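PDB 1ZL9: probable glutathione S-transferase 5 from Caenorhabditis elegans, which conjugates reduced glutathione to a wide range of hydrophobic electrophiles and may help detoxify reactive oxygen species produced during bacterial infection. Local coordinates for residues 161-166 with 188-193. Sequence-based numbering, arbitrary orientation.
Sequences AIAQHS and KIQAIP
OE1 of Q190 reaches across to the backbone of the helix carrying Q164 and lies 3.6 Å from CA of Q164. It also meets the amide end of Q164, but that amide is probably turned over in the model, which leaves the pairing of the two glutamines open. Their side chains cross at about a right angle, with the amide planes 63° apart, so the two groups are not stacked. The Q190 chain bends at its second torsion (chi2 -123°, not a staggered value). CG of Q190 lies 4.2 Å from CB of A163.

Next to the glutamines the contact is apolar. A163 points its methyl group straight at the neighbouring helix, and its CB is 3.6 Å from CB of I189. CG2 of I189 is also close, at 3.8 Å from CB of A163. The small alanine side chain lets the backbones come near, with CA of A163 6.3 Å from CA of I189. The far end of I189 turns away from this touch; its side chain also packs on F149, D159 and L160. H185 meets A163 as well, and A167 meets Q190, so the line of contact continues along both helices.

This is helix-to-helix packing in the all-helical C-terminal domain of a sigma-class glutathione transferase. It is set back from the glutathione site: the side chain of Q164 is about 11 Å from that of Y8, a probable glutathione ligand. I192 is the N-cap of helix 193-201. Helix 157-171 meets two neighbouring helices: A163 faces helix 180-191, while I162 packs on F134 and L138 of helix 119-145, H165 packs on Y135, and S166 OG is hydrogen-bonded to Y135 OH.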
ATOM      1  N   ALA A 161     -12.805   2.989  -6.693  1.00 12.68           N
ATOM      2  CA  ALA A 161     -11.964   4.052  -6.130  1.00 13.46           C
ATOM      3  C   ALA A 161     -11.596   5.086  -7.203  1.00 12.60           C
ATOM      4  O   ALA A 161     -11.720   6.316  -6.981  1.00 11.48           O
ATOM      5  CB  ALA A 161     -10.700   3.506  -5.403  1.00 12.70           C
ATOM      6  N   ILE A 162     -11.211   4.615  -8.376  1.00 11.92           N
ATOM      7  CA  ILE A 162     -10.764   5.544  -9.395  1.00 11.50           C
ATOM      8  C   ILE A 162     -11.953   6.331  -9.955  1.00 11.50           C
ATOM      9  O   ILE A 162     -11.868   7.518 -10.193  1.00 12.06           O
ATOM     10  CB  ILE A 162     -10.008   4.764 -10.523  1.00 11.22           C
ATOM     11  CG1 ILE A 162      -8.648   4.185 -10.008  1.00 10.17           C
ATOM     12  CG2 ILE A 162      -9.810   5.607 -11.716  1.00 12.14           C
ATOM     13  CD1 ILE A 162      -7.700   5.200  -9.406  1.00 15.15           C
ATOM     14  N   ALA A 163     -13.066   5.660 -10.229  1.00 11.44           N
ATOM     15  CA  ALA A 163     -14.260   6.371 -10.666  1.00 12.44           C
ATOM     16  C   ALA A 163     -14.722   7.424  -9.699  1.00 13.16           C
ATOM     17  O   ALA A 163     -15.109   8.508 -10.105  1.00 12.57           O
ATOM     18  CB  ALA A 163     -15.430   5.431 -10.948  1.00 12.18           C
ATOM     19  N   GLN A 164     -14.609   7.160  -8.410  1.00 13.38           N
ATOM     20  CA  GLN A 164     -15.053   8.146  -7.423  1.00 14.26           C
ATOM     21  C   GLN A 164     -14.081   9.369  -7.386  1.00 15.38           C
ATOM     22  O   GLN A 164     -14.499  10.523  -7.284  1.00 13.70           O
ATOM     23  CB  GLN A 164     -15.110   7.493  -6.041  1.00 13.76           C
ATOM     24  CG  GLN A 164     -15.679   8.456  -4.968  1.00 14.48           C
ATOM     25  CD  GLN A 164     -17.020   9.079  -5.327  1.00 17.61           C
ATOM     26  OE1 GLN A 164     -17.136  10.314  -5.560  1.00 21.87           O
ATOM     27  NE2 GLN A 164     -18.025   8.252  -5.414  1.00 11.65           N
ATOM     28  N   HIS A 165     -12.805   9.100  -7.539  1.00 14.96           N
ATOM     29  CA  HIS A 165     -11.779  10.194  -7.616  1.00 16.52           C
ATOM     30  C   HIS A 165     -12.021  11.062  -8.871  1.00 15.53           C
ATOM     31  O   HIS A 165     -12.132  12.278  -8.802  1.00 14.03           O
ATOM     32  CB  HIS A 165     -10.350   9.617  -7.594  1.00 16.89           C
ATOM     33  CG  HIS A 165      -9.275  10.677  -7.583  1.00 24.08           C
ATOM     34  ND1 HIS A 165      -9.319  11.773  -8.391  1.00 40.13           N
ATOM     35  CD2 HIS A 165      -8.168  10.844  -6.836  1.00 37.03           C
ATOM     36  CE1 HIS A 165      -8.256  12.534  -8.191  1.00 36.13           C
ATOM     37  NE2 HIS A 165      -7.550  12.002  -7.254  1.00 27.07           N
ATOM     38  N   SER A 166     -12.201  10.404 -10.020  1.00 16.41           N
ATOM     39  CA  SER A 166     -12.507  11.081 -11.247  1.00 14.68           C
ATOM     40  C   SER A 166     -13.795  11.918 -11.175  1.00 15.38           C
ATOM     41  O   SER A 166     -13.791  13.011 -11.663  1.00 14.47           O
ATOM     42  CB  SER A 166     -12.587  10.124 -12.422  1.00 14.61           C
ATOM     43  OG  SER A 166     -11.366   9.462 -12.659  1.00 14.28           O
ATOM     44  N   LYS A 188     -19.440   5.159 -16.511  1.00 16.42           N
ATOM     45  CA  LYS A 188     -19.828   3.748 -16.528  1.00 16.84           C
ATOM     46  C   LYS A 188     -19.948   3.124 -15.083  1.00 16.27           C
ATOM     47  O   LYS A 188     -20.914   2.415 -14.742  1.00 15.69           O
ATOM     48  CB  LYS A 188     -18.760   2.942 -17.317  1.00 17.98           C
ATOM     49  CG  LYS A 188     -18.928   1.409 -17.342  1.00 19.01           C
ATOM     50  CD  LYS A 188     -17.736   0.725 -18.055  1.00 20.95           C
ATOM     51  CE  LYS A 188     -17.858  -0.757 -18.083  1.00 20.02           C
ATOM     52  NZ  LYS A 188     -19.195  -1.229 -18.587  1.00 21.05           N
ATOM     53  N   ILE A 189     -18.924   3.323 -14.261  1.00 14.35           N
ATOM     54  CA  ILE A 189     -18.887   2.676 -12.954  1.00 13.35           C
ATOM     55  C   ILE A 189     -19.975   3.324 -12.049  1.00 13.84           C
ATOM     56  O   ILE A 189     -20.690   2.646 -11.321  1.00 14.07           O
ATOM     57  CB  ILE A 189     -17.486   2.842 -12.324  1.00 12.80           C
ATOM     58  CG1 ILE A 189     -16.397   2.168 -13.134  1.00 15.45           C
ATOM     59  CG2 ILE A 189     -17.499   2.282 -10.878  1.00 12.69           C
ATOM     60  CD1 ILE A 189     -16.600   0.716 -13.464  1.00 16.17           C
ATOM     61  N   GLN A 190     -20.123   4.647 -12.146  1.00 13.24           N
ATOM     62  CA  GLN A 190     -21.100   5.378 -11.328  1.00 15.08           C
ATOM     63  C   GLN A 190     -22.588   5.211 -11.707  1.00 15.50           C
ATOM     64  O   GLN A 190     -23.482   5.535 -10.910  1.00 14.93           O
ATOM     65  CB  GLN A 190     -20.693   6.838 -11.173  1.00 14.12           C
ATOM     66  CG  GLN A 190     -19.273   6.974 -10.547  1.00 17.07           C
ATOM     67  CD  GLN A 190     -19.175   7.779  -9.276  1.00 15.70           C
ATOM     68  OE1 GLN A 190     -18.498   7.367  -8.293  1.00 20.79           O
ATOM     69  NE2 GLN A 190     -19.739   8.959  -9.300  1.00 10.87           N
ATOM     70  N   ALA A 191     -22.814   4.689 -12.913  1.00 15.28           N
ATOM     71  CA  ALA A 191     -24.141   4.240 -13.368  1.00 15.62           C
ATOM     72  C   ALA A 191     -24.512   2.806 -12.915  1.00 15.75           C
ATOM     73  O   ALA A 191     -25.654   2.440 -12.993  1.00 15.69           O
ATOM     74  CB  ALA A 191     -24.254   4.331 -14.945  1.00 16.32           C
ATOM     75  N   ILE A 192     -23.577   1.996 -12.411  1.00 14.12           N
ATOM     76  CA  ILE A 192     -23.964   0.696 -11.879  1.00 13.78           C
ATOM     77  C   ILE A 192     -25.070   0.918 -10.859  1.00 13.78           C
ATOM     78  O   ILE A 192     -24.913   1.771  -9.991  1.00 14.94           O
ATOM     79  CB  ILE A 192     -22.725  -0.059 -11.276  1.00 13.28           C
ATOM     80  CG1 ILE A 192     -21.745  -0.363 -12.392  1.00 15.07           C
ATOM     81  CG2 ILE A 192     -23.200  -1.306 -10.507  1.00 14.72           C
ATOM     82  CD1 ILE A 192     -20.385  -0.861 -11.935  1.00 18.50           C
ATOM     83  N   PRO A 193     -26.196   0.199 -10.920  1.00 14.15           N
ATOM     84  CA  PRO A 193     -27.337   0.569 -10.060  1.00 14.79           C
ATOM     85  C   PRO A 193     -27.070   0.727  -8.579  1.00 14.15           C
ATOM     86  O   PRO A 193     -27.502   1.747  -8.014  1.00 14.82           O
ATOM     87  CB  PRO A 193     -28.359  -0.527 -10.401  1.00 16.42           C
ATOM     88  CG  PRO A 193     -28.024  -0.845 -11.846  1.00 17.90           C
ATOM     89  CD  PRO A 193     -26.531  -0.954 -11.791  1.00 14.70           C
TER